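Local coordinates for RagA protein (Porphyromonas gingivalis, PDB 6SLN) that probably imports peptides across the outer membrane as a TonB-dependent receptor, working together with a partner protein that sits on its extracellular side, at residues Glu273-Asn278 against Thr420-Thr425; Tyr279-Asp284 against Asn479-Thr484; Ser624-Asp629 against Ala689-Asn694. One frame throughout, in Å; residues are numbered along the deposited sequence.

Interaction 1: residues Glu273-Asn278 against Thr420-Thr425; sequences EDLYGN and TRPSMT
Two long loops of the TonB-dependent receptor barrel meet here, on what strand topology indicates is the extracellular side: residues near the end of the helix that starts at 261 lie against the chain just before strand 423-424. No hydrogen bond crosses between Glu273-Asn278 and Thr420-Thr425, and the contact rests on apolar side chains and on a carbonyl edged by a methyl group. Leu275 carries most of it. Its CG is anti to the backbone N (chi1 -176°), which sends the forked end off the helix toward the other loop, and each methyl lies against one of two successive peptide units. Leu275 CD1 comes up to the carbonyl of the first residue, with Thr420 O 3.4 Å away, while Leu275 CD2 lies against the peptide link that follows, 3.6 Å from Pro422 N. The proline ring crosses the leucine obliquely, Pro422 CG lying 3.9 Å from Leu275 CD2. Pro422 turns its ring toward the helix, whereas the side chains of Thr420 and Arg421 leave the backbone away from it, so these two offer mainly backbone; both also pack against the backbone of a chain of another protein. The CB of Tyr276 does not aim straight at the opposite loop, but the ring swings back toward it and meets the proline at a slant. This leaves Pro422 touched by two consecutive residues, and Val413 of strand 413-414, Tyr279 and Leu282 also touch it. On the helix side, Gly277 N is bonded to Glu273 O at 2.9 Å. The loosest of the apolar touches is Tyr276 CE1 to Pro422 CB, 4.3 Å apart.

Interaction 2: residues Tyr279-Asp284 against Asn479-Thr484; sequences YDSLKD and NPYDST
Tyr481 reaches out of a type I beta turn, Asn479 to Asp482, and delivers its phenol tip to a weakly bonded helix at about 280-283. Its CG stands anti to the carbonyl carbon and beside the backbone N (chi1 -44°), and the ring runs back alongside the proline before it, so that Pro480 CG sits over the Tyr481 ring centre, 3.7 Å above the plane. The hydroxyl then reaches Ser281, whose OG takes the crowded position between backbone N and carbonyl carbon (chi1 37°). Ser281 OG and Tyr481 OH form the one hydrogen bond between the segments, 2.7 Å long, and either could be the donor. Leu282 comes tip to tip with the same phenol: Leu282 CD2 is 3.5 Å from Tyr481 OH, and its CD1 touches the ring at CE1. Tyr279 has its CG beside the backbone N as well, and its ring crosses that of Tyr481 obliquely, planes at 54° and centroids 5.8 Å apart. The edge of the Tyr279 ring meets the turn backbone, Tyr279 CE2 lying 3.5 Å from Pro480 O near the ring plane. Both partners are braced from within. Tyr279 O accepts from Leu282 N and Lys283 N, and Asn479 OD1 takes Tyr481 N in an Asx turn at 2.8 Å, the donor standing above the carbonyl plane. The turn belongs to a loop of the TonB-dependent receptor barrel, extracellular by strand topology, between strands 456-475 and 487-510; Ser483 there makes backbone hydrogen bonds to a chain of another protein. Asn479 OD1 also binds Tyr428 OH of helix 426-432, the rings of Tyr428 and Tyr481 meet, and Met424 of strand 423-424 packs on Tyr481.

Interaction 3: residues Ser624-Asp629 against Ala689-Asn694; sequences SNWLSD and AGAFNN
Strands 627-629 and 689-691 run antiparallel with their directions 142° apart, and their register slips by one residue where Ser628 and Asp629 both face Gly690. Trp626 holds CG in the crowded position between backbone N and carbonyl carbon (chi1 66°), which lays one face of the indole over Leu627 CB. Across the contact Trp626 CE3 reaches Ala691 CB, 4.1 Å away, and Trp626 CB meets the Phe692 ring obliquely at CE2; both aromatic residues lie on the surface. One further hydrogen bond comes from a side chain: Ser628 OG, also between backbone N and carbonyl carbon (chi1 69°), donates to Asn693 O at a modelled 2.3 Å, from well above the carbonyl plane, and so ties the slipped register to the turn that leads into strand 696-715. The slip is a classic beta bulge in the wall of the TonB-dependent receptor barrel, where strand 627-641 begins and strand 678-691 ends; the topology places it at the periplasmic rim. Gly690 O accepts from both bulge residues, Ser628 N at 2.9 Å and Asp629 N at 3.1 Å, each donor lying above the carbonyl plane. The return bond differs at the acceptor: Gly690 N meets Asp629 O at 2.8 Å in the carbonyl plane, on a lone pair. Before the bulge, Leu627 and Ala691 form a non-hydrogen-bonded pair with side chains on one face of the sheet, and beyond them Phe692 N binds Trp626 O. Asp629 points to the face opposite Leu627 and pairs its carboxylate with Arg631 rather than across the strands, while Asp629 O also receives a CA-H...O contact from Ala689 CA at 3.1 Å.

From the N terminus, Glu273-Asn278 and Tyr279-Asp284 come one after the other in the long loop between barrel strands 218-230 and 309-322. Interaction 1 closes on Thr420-Thr425, in the loop before strand 435-450; interaction 2 closes later, on Asn479-Thr484, before strand 487-510, so the two cross. Their centres are about 7 Å apart and they touch, Tyr279 OH resting on Pro422, so three loops, extracellular by strand topology, are packed into one cluster. Interaction 3 follows in series and brings the start of strand 627-641 back against the end of strand 678-691, closing the excursion between them. Its centre is about 75 Å from that of interaction 1, on the other side of the chain's centre.

Interaction 1: residues Glu273-Asn278 against Thr420-Thr425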
loop_
_atom_site.group_PDB
_atom_site.type_symbol
_atom_site.label_atom_id
_atom_site.label_comp_id
_atom_site.label_asym_id
_atom_site.label_seq_id
_atom_site.Cartn_x
_atom_site.Cartn_y
_atom_site.Cartn_z
ATOM N N GLU A 273 29.852 -3.710 -32.613
ATOM C CA GLU A 273 28.941 -4.174 -33.649
ATOM C C GLU A 273 28.414 -5.566 -33.318
ATOM O O GLU A 273 27.245 -5.866 -33.574
ATOM C CB GLU A 273 29.618 -4.133 -35.027
ATOM C CG GLU A 273 30.587 -5.232 -35.334
ATOM C CD GLU A 273 29.949 -6.316 -36.153
ATOM O OE1 GLU A 273 29.288 -5.978 -37.145
ATOM O OE2 GLU A 273 30.087 -7.500 -35.794
ATOM N N ASP A 274 29.234 -6.412 -32.697
ATOM C CA ASP A 274 28.738 -7.735 -32.337
ATOM C C ASP A 274 27.624 -7.644 -31.296
ATOM O O ASP A 274 26.625 -8.365 -31.382
ATOM C CB ASP A 274 29.881 -8.612 -31.841
ATOM C CG ASP A 274 29.414 -9.997 -31.450
ATOM O OD1 ASP A 274 29.321 -10.267 -30.235
ATOM O OD2 ASP A 274 29.120 -10.811 -32.351
ATOM N N LEU A 275 27.760 -6.747 -30.323
ATOM C CA LEU A 275 26.710 -6.600 -29.327
ATOM C C LEU A 275 25.434 -6.053 -29.950
ATOM O O LEU A 275 24.359 -6.645 -29.790
ATOM C CB LEU A 275 27.168 -5.701 -28.186
ATOM C CG LEU A 275 26.105 -5.629 -27.106
ATOM C CD1 LEU A 275 25.850 -7.042 -26.625
ATOM C CD2 LEU A 275 26.536 -4.713 -25.957
ATOM N N TYR A 276 25.527 -4.917 -30.656
ATOM C CA TYR A 276 24.331 -4.357 -31.269
ATOM C C TYR A 276 23.681 -5.358 -32.214
ATOM O O TYR A 276 22.452 -5.363 -32.367
ATOM C CB TYR A 276 24.638 -3.061 -32.021
ATOM C CG TYR A 276 24.699 -1.844 -31.139
ATOM C CD1 TYR A 276 25.306 -1.908 -29.896
ATOM C CD2 TYR A 276 24.161 -0.628 -31.548
ATOM C CE1 TYR A 276 25.407 -0.785 -29.075
ATOM C CE2 TYR A 276 24.228 0.497 -30.728
ATOM C CZ TYR A 276 24.864 0.406 -29.491
ATOM O OH TYR A 276 24.975 1.495 -28.658
ATOM N N GLY A 277 24.486 -6.232 -32.826
ATOM C CA GLY A 277 23.977 -7.263 -33.718
ATOM C C GLY A 277 23.059 -8.259 -33.049
ATOM O O GLY A 277 22.437 -9.073 -33.740
ATOM N N ASN A 278 22.957 -8.213 -31.729
ATOM C CA ASN A 278 22.111 -9.117 -30.974
ATOM C C ASN A 278 20.779 -8.478 -30.608
ATOM O O ASN A 278 20.091 -8.978 -29.718
ATOM C CB ASN A 278 22.838 -9.583 -29.707
ATOM C CG ASN A 278 23.978 -10.536 -30.001
ATOM O OD1 ASN A 278 23.849 -11.455 -30.816
ATOM N ND2 ASN A 278 25.110 -10.317 -29.346
ATOM N N THR A 420 27.929 -6.741 -21.794
ATOM C CA THR A 420 27.144 -7.839 -22.333
ATOM C C THR A 420 25.750 -7.412 -22.765
ATOM O O THR A 420 25.098 -8.144 -23.522
ATOM C CB THR A 420 27.041 -8.973 -21.310
ATOM O OG1 THR A 420 26.371 -8.522 -20.109
ATOM C CG2 THR A 420 28.431 -9.470 -20.991
ATOM N N ARG A 421 25.290 -6.252 -22.301
ATOM C CA ARG A 421 24.084 -5.585 -22.757
ATOM C C ARG A 421 24.425 -4.128 -23.017
ATOM O O ARG A 421 25.296 -3.569 -22.355
ATOM C CB ARG A 421 22.952 -5.683 -21.719
ATOM C CG ARG A 421 23.005 -6.948 -20.826
ATOM C CD ARG A 421 21.770 -7.048 -19.921
ATOM N NE ARG A 421 21.428 -5.740 -19.363
ATOM C CZ ARG A 421 21.613 -5.396 -18.093
ATOM N NH1 ARG A 421 22.121 -6.265 -17.226
ATOM N NH2 ARG A 421 21.281 -4.178 -17.690
ATOM N N PRO A 422 23.782 -3.493 -23.983
ATOM C CA PRO A 422 24.033 -2.070 -24.189
ATOM C C PRO A 422 23.492 -1.288 -23.017
ATOM O O PRO A 422 22.596 -1.734 -22.310
ATOM C CB PRO A 422 23.270 -1.747 -25.485
ATOM C CG PRO A 422 22.976 -3.101 -26.117
ATOM C CD PRO A 422 22.816 -4.034 -24.957
ATOM N N SER A 423 24.039 -0.106 -22.819
ATOM C CA SER A 423 23.709 0.709 -21.665
ATOM C C SER A 423 22.698 1.757 -22.094
ATOM O O SER A 423 22.871 2.404 -23.130
ATOM C CB SER A 423 24.972 1.368 -21.097
ATOM O OG SER A 423 25.667 0.451 -20.256
ATOM N N MET A 424 21.646 1.913 -21.303
ATOM C CA MET A 424 20.613 2.876 -21.618
ATOM C C MET A 424 21.087 4.299 -21.370
ATOM O O MET A 424 21.823 4.570 -20.423
ATOM C CB MET A 424 19.393 2.583 -20.792
ATOM C CG MET A 424 18.729 1.289 -21.203
ATOM S SD MET A 424 17.149 1.028 -20.384
ATOM C CE MET A 424 17.657 -0.004 -19.095
ATOM N N THR A 425 20.673 5.212 -22.241
ATOM C CA THR A 425 20.858 6.626 -21.982
ATOM C C THR A 425 19.810 7.136 -21.001
ATOM O O THR A 425 18.785 6.487 -20.752
ATOM C CB THR A 425 20.717 7.408 -23.262
ATOM O OG1 THR A 425 19.466 7.035 -23.842
ATOM C CG2 THR A 425 21.847 7.057 -24.211
#

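Interaction 2: residues Tyr279-Asp284 against Asn479-Thr484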
loop_
_atom_site.group_PDB
_atom_site.type_symbol
_atom_site.label_atom_id
_atom_site.label_comp_id
_atom_site.label_asym_id
_atom_site.label_seq_id
_atom_site.Cartn_x
_atom_site.Cartn_y
_atom_site.Cartn_z
ATOM N N TYR A 279 20.417 -7.367 -31.246
ATOM C CA TYR A 279 19.156 -6.701 -30.955
ATOM C C TYR A 279 18.521 -6.288 -32.264
ATOM O O TYR A 279 19.137 -5.574 -33.060
ATOM C CB TYR A 279 19.350 -5.500 -30.026
ATOM C CG TYR A 279 19.985 -5.909 -28.706
ATOM C CD1 TYR A 279 21.367 -6.049 -28.604
ATOM C CD2 TYR A 279 19.214 -6.173 -27.575
ATOM C CE1 TYR A 279 21.959 -6.435 -27.444
ATOM C CE2 TYR A 279 19.819 -6.566 -26.370
ATOM C CZ TYR A 279 21.195 -6.692 -26.324
ATOM O OH TYR A 279 21.858 -7.070 -25.185
ATOM N N ASP A 280 17.306 -6.779 -32.497
ATOM C CA ASP A 280 16.555 -6.334 -33.659
ATOM C C ASP A 280 16.471 -4.823 -33.694
ATOM O O ASP A 280 16.562 -4.221 -34.762
ATOM C CB ASP A 280 15.162 -6.963 -33.647
ATOM C CG ASP A 280 15.219 -8.475 -33.645
ATOM O OD1 ASP A 280 16.252 -9.006 -34.119
ATOM O OD2 ASP A 280 14.258 -9.130 -33.179
ATOM N N SER A 281 16.354 -4.194 -32.535
ATOM C CA SER A 281 16.253 -2.750 -32.491
ATOM C C SER A 281 17.561 -2.051 -32.844
ATOM O O SER A 281 17.565 -0.821 -32.948
ATOM C CB SER A 281 15.790 -2.327 -31.092
ATOM O OG SER A 281 16.370 -3.154 -30.090
ATOM N N LEU A 282 18.651 -2.792 -33.049
ATOM C CA LEU A 282 19.983 -2.233 -33.239
ATOM C C LEU A 282 20.713 -2.802 -34.443
ATOM O O LEU A 282 21.420 -2.054 -35.121
ATOM C CB LEU A 282 20.868 -2.448 -31.965
ATOM C CG LEU A 282 20.404 -1.703 -30.710
ATOM C CD1 LEU A 282 21.382 -1.838 -29.545
ATOM C CD2 LEU A 282 20.140 -0.246 -31.018
ATOM N N LYS A 283 20.572 -4.101 -34.724
ATOM C CA LYS A 283 21.454 -4.750 -35.694
ATOM C C LYS A 283 21.396 -4.115 -37.088
ATOM O O LYS A 283 22.369 -4.224 -37.844
ATOM C CB LYS A 283 21.131 -6.246 -35.774
ATOM C CG LYS A 283 19.854 -6.547 -36.524
ATOM C CD LYS A 283 19.642 -8.032 -36.677
ATOM C CE LYS A 283 18.225 -8.326 -37.136
ATOM N NZ LYS A 283 17.605 -9.424 -36.335
ATOM N N ASP A 284 20.304 -3.440 -37.437
ATOM C CA ASP A 284 20.224 -2.723 -38.702
ATOM C C ASP A 284 20.503 -1.237 -38.556
ATOM O O ASP A 284 20.568 -0.538 -39.570
ATOM C CB ASP A 284 18.839 -2.906 -39.354
ATOM C CG ASP A 284 18.493 -4.358 -39.583
ATOM O OD1 ASP A 284 19.420 -5.158 -39.833
ATOM O OD2 ASP A 284 17.298 -4.707 -39.488
ATOM N N ASN A 479 11.171 -4.227 -22.398
ATOM C CA ASN A 479 12.344 -3.440 -22.677
ATOM C C ASN A 479 13.426 -4.394 -23.176
ATOM O O ASN A 479 13.870 -5.264 -22.409
ATOM C CB ASN A 479 12.760 -2.692 -21.413
ATOM C CG ASN A 479 14.075 -1.927 -21.567
ATOM O OD1 ASN A 479 14.682 -1.896 -22.642
ATOM N ND2 ASN A 479 14.524 -1.315 -20.481
ATOM N N PRO A 480 13.843 -4.304 -24.447
ATOM C CA PRO A 480 14.902 -5.204 -24.949
ATOM C C PRO A 480 16.238 -5.015 -24.255
ATOM O O PRO A 480 17.095 -5.905 -24.334
ATOM C CB PRO A 480 15.009 -4.836 -26.433
ATOM C CG PRO A 480 14.588 -3.368 -26.482
ATOM C CD PRO A 480 13.474 -3.266 -25.424
ATOM N N TYR A 481 16.451 -3.870 -23.605
ATOM C CA TYR A 481 17.716 -3.540 -22.956
ATOM C C TYR A 481 17.653 -3.734 -21.444
ATOM O O TYR A 481 18.445 -3.141 -20.713
ATOM C CB TYR A 481 18.123 -2.103 -23.310
ATOM C CG TYR A 481 17.931 -1.771 -24.794
ATOM C CD1 TYR A 481 18.478 -2.584 -25.782
ATOM C CD2 TYR A 481 17.214 -0.637 -25.201
ATOM C CE1 TYR A 481 18.307 -2.300 -27.107
ATOM C CE2 TYR A 481 17.040 -0.339 -26.541
ATOM C CZ TYR A 481 17.582 -1.185 -27.496
ATOM O OH TYR A 481 17.424 -0.937 -28.863
ATOM N N ASP A 482 16.712 -4.540 -20.972
ATOM C CA ASP A 482 16.555 -4.897 -19.573
ATOM C C ASP A 482 17.052 -6.320 -19.398
ATOM O O ASP A 482 17.192 -7.062 -20.371
ATOM C CB ASP A 482 15.086 -4.777 -19.134
ATOM C CG ASP A 482 14.924 -4.367 -17.661
ATOM O OD1 ASP A 482 15.699 -4.865 -16.811
ATOM O OD2 ASP A 482 14.006 -3.560 -17.359
ATOM N N SER A 483 17.347 -6.692 -18.148
ATOM C CA SER A 483 17.793 -8.057 -17.879
ATOM C C SER A 483 16.657 -9.064 -18.018
ATOM O O SER A 483 16.914 -10.272 -18.096
ATOM C CB SER A 483 18.400 -8.156 -16.474
ATOM O OG SER A 483 17.504 -7.654 -15.491
ATOM N N THR A 484 15.416 -8.590 -18.030
ATOM C CA THR A 484 14.247 -9.447 -18.084
ATOM C C THR A 484 13.143 -8.668 -18.780
ATOM O O THR A 484 13.102 -7.432 -18.692
ATOM C CB THR A 484 13.797 -9.885 -16.680
ATOM O OG1 THR A 484 12.761 -10.862 -16.781
ATOM C CG2 THR A 484 13.257 -8.712 -15.904
#

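Interaction 3: residues Ser624-Asp629 against Ala689-Asn694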
loop_
_atom_site.group_PDB
_atom_site.type_symbol
_atom_site.label_atom_id
_atom_site.label_comp_id
_atom_site.label_asym_id
_atom_site.label_seq_id
_atom_site.Cartn_x
_atom_site.Cartn_y
_atom_site.Cartn_z
ATOM N N SER A 624 22.292 64.880 18.783
ATOM C CA SER A 624 23.500 65.011 17.977
ATOM C C SER A 624 23.123 65.139 16.508
ATOM O O SER A 624 22.144 64.533 16.060
ATOM C CB SER A 624 24.437 63.814 18.171
ATOM O OG SER A 624 25.347 63.705 17.089
ATOM N N ASN A 625 23.917 65.923 15.769
ATOM C CA ASN A 625 23.684 66.117 14.339
ATOM C C ASN A 625 23.867 64.814 13.571
ATOM O O ASN A 625 22.955 64.348 12.878
ATOM C CB ASN A 625 24.625 67.201 13.795
ATOM C CG ASN A 625 23.968 68.092 12.732
ATOM O OD1 ASN A 625 22.768 68.002 12.471
ATOM N ND2 ASN A 625 24.767 68.968 12.122
ATOM N N TRP A 626 25.050 64.208 13.684
ATOM C CA TRP A 626 25.351 63.029 12.881
ATOM C C TRP A 626 24.660 61.780 13.428
ATOM O O TRP A 626 23.861 61.149 12.727
ATOM C CB TRP A 626 26.871 62.838 12.776
ATOM C CG TRP A 626 27.556 62.499 14.061
ATOM C CD1 TRP A 626 27.761 63.327 15.129
ATOM C CD2 TRP A 626 28.125 61.232 14.420
ATOM N NE1 TRP A 626 28.423 62.653 16.130
ATOM C CE2 TRP A 626 28.659 61.366 15.721
ATOM C CE3 TRP A 626 28.236 59.999 13.768
ATOM C CZ2 TRP A 626 29.294 60.314 16.381
ATOM C CZ3 TRP A 626 28.866 58.952 14.427
ATOM C CH2 TRP A 626 29.389 59.120 15.719
ATOM N N LEU A 627 24.931 61.415 14.682
ATOM C CA LEU A 627 24.459 60.139 15.210
ATOM C C LEU A 627 22.998 60.234 15.628
ATOM O O LEU A 627 22.585 61.193 16.282
ATOM C CB LEU A 627 25.305 59.687 16.396
ATOM C CG LEU A 627 25.256 58.174 16.609
ATOM C CD1 LEU A 627 26.564 57.717 17.193
ATOM C CD2 LEU A 627 24.101 57.774 17.509
ATOM N N SER A 628 22.226 59.209 15.266
ATOM C CA SER A 628 20.778 59.246 15.376
ATOM C C SER A 628 20.180 58.081 16.151
ATOM O O SER A 628 18.989 58.136 16.478
ATOM C CB SER A 628 20.139 59.292 13.983
ATOM O OG SER A 628 20.327 58.052 13.298
ATOM N N ASP A 629 20.946 57.033 16.439
ATOM C CA ASP A 629 20.504 56.034 17.403
ATOM C C ASP A 629 21.693 55.180 17.814
ATOM O O ASP A 629 22.556 54.867 16.991
ATOM C CB ASP A 629 19.381 55.138 16.856
ATOM C CG ASP A 629 18.547 54.512 17.975
ATOM O OD1 ASP A 629 18.853 54.780 19.162
ATOM O OD2 ASP A 629 17.597 53.752 17.677
ATOM N N ALA A 689 23.385 50.752 16.058
ATOM C CA ALA A 689 23.611 52.185 15.894
ATOM C C ALA A 689 23.142 52.621 14.508
ATOM O O ALA A 689 22.939 51.801 13.607
ATOM C CB ALA A 689 25.080 52.555 16.113
ATOM N N GLY A 690 22.964 53.937 14.362
ATOM C CA GLY A 690 22.635 54.559 13.092
ATOM C C GLY A 690 23.043 56.016 13.104
ATOM O O GLY A 690 23.051 56.664 14.155
ATOM N N ALA A 691 23.397 56.537 11.929
ATOM C CA ALA A 691 23.929 57.893 11.832
ATOM C C ALA A 691 23.299 58.627 10.655
ATOM O O ALA A 691 22.674 58.024 9.779
ATOM C CB ALA A 691 25.456 57.885 11.693
ATOM N N PHE A 692 23.484 59.952 10.650
ATOM C CA PHE A 692 23.000 60.853 9.604
ATOM C C PHE A 692 21.510 60.653 9.362
ATOM O O PHE A 692 21.116 59.945 8.427
ATOM C CB PHE A 692 23.804 60.652 8.316
ATOM C CG PHE A 692 25.287 60.543 8.542
ATOM C CD1 PHE A 692 25.906 59.307 8.604
ATOM C CD2 PHE A 692 26.061 61.678 8.693
ATOM C CE1 PHE A 692 27.267 59.208 8.814
ATOM C CE2 PHE A 692 27.426 61.584 8.907
ATOM C CZ PHE A 692 28.029 60.352 8.967
ATOM N N ASN A 693 20.679 61.291 10.192
ATOM C CA ASN A 693 19.299 60.853 10.349
ATOM C C ASN A 693 19.371 59.344 10.482
ATOM O O ASN A 693 20.303 58.839 11.108
ATOM C CB ASN A 693 18.422 61.306 9.177
ATOM C CG ASN A 693 18.546 62.812 8.900
ATOM O OD1 ASN A 693 18.336 63.641 9.794
ATOM N ND2 ASN A 693 18.894 63.164 7.667
ATOM N N ASN A 694 18.460 58.594 9.891
ATOM C CA ASN A 694 18.752 57.174 9.978
ATOM C C ASN A 694 19.142 56.643 8.609
ATOM O O ASN A 694 18.587 55.652 8.126
ATOM C CB ASN A 694 17.590 56.391 10.585
ATOM C CG ASN A 694 18.069 55.155 11.325
ATOM O OD1 ASN A 694 18.258 54.094 10.727
ATOM N ND2 ASN A 694 18.325 55.305 12.623
#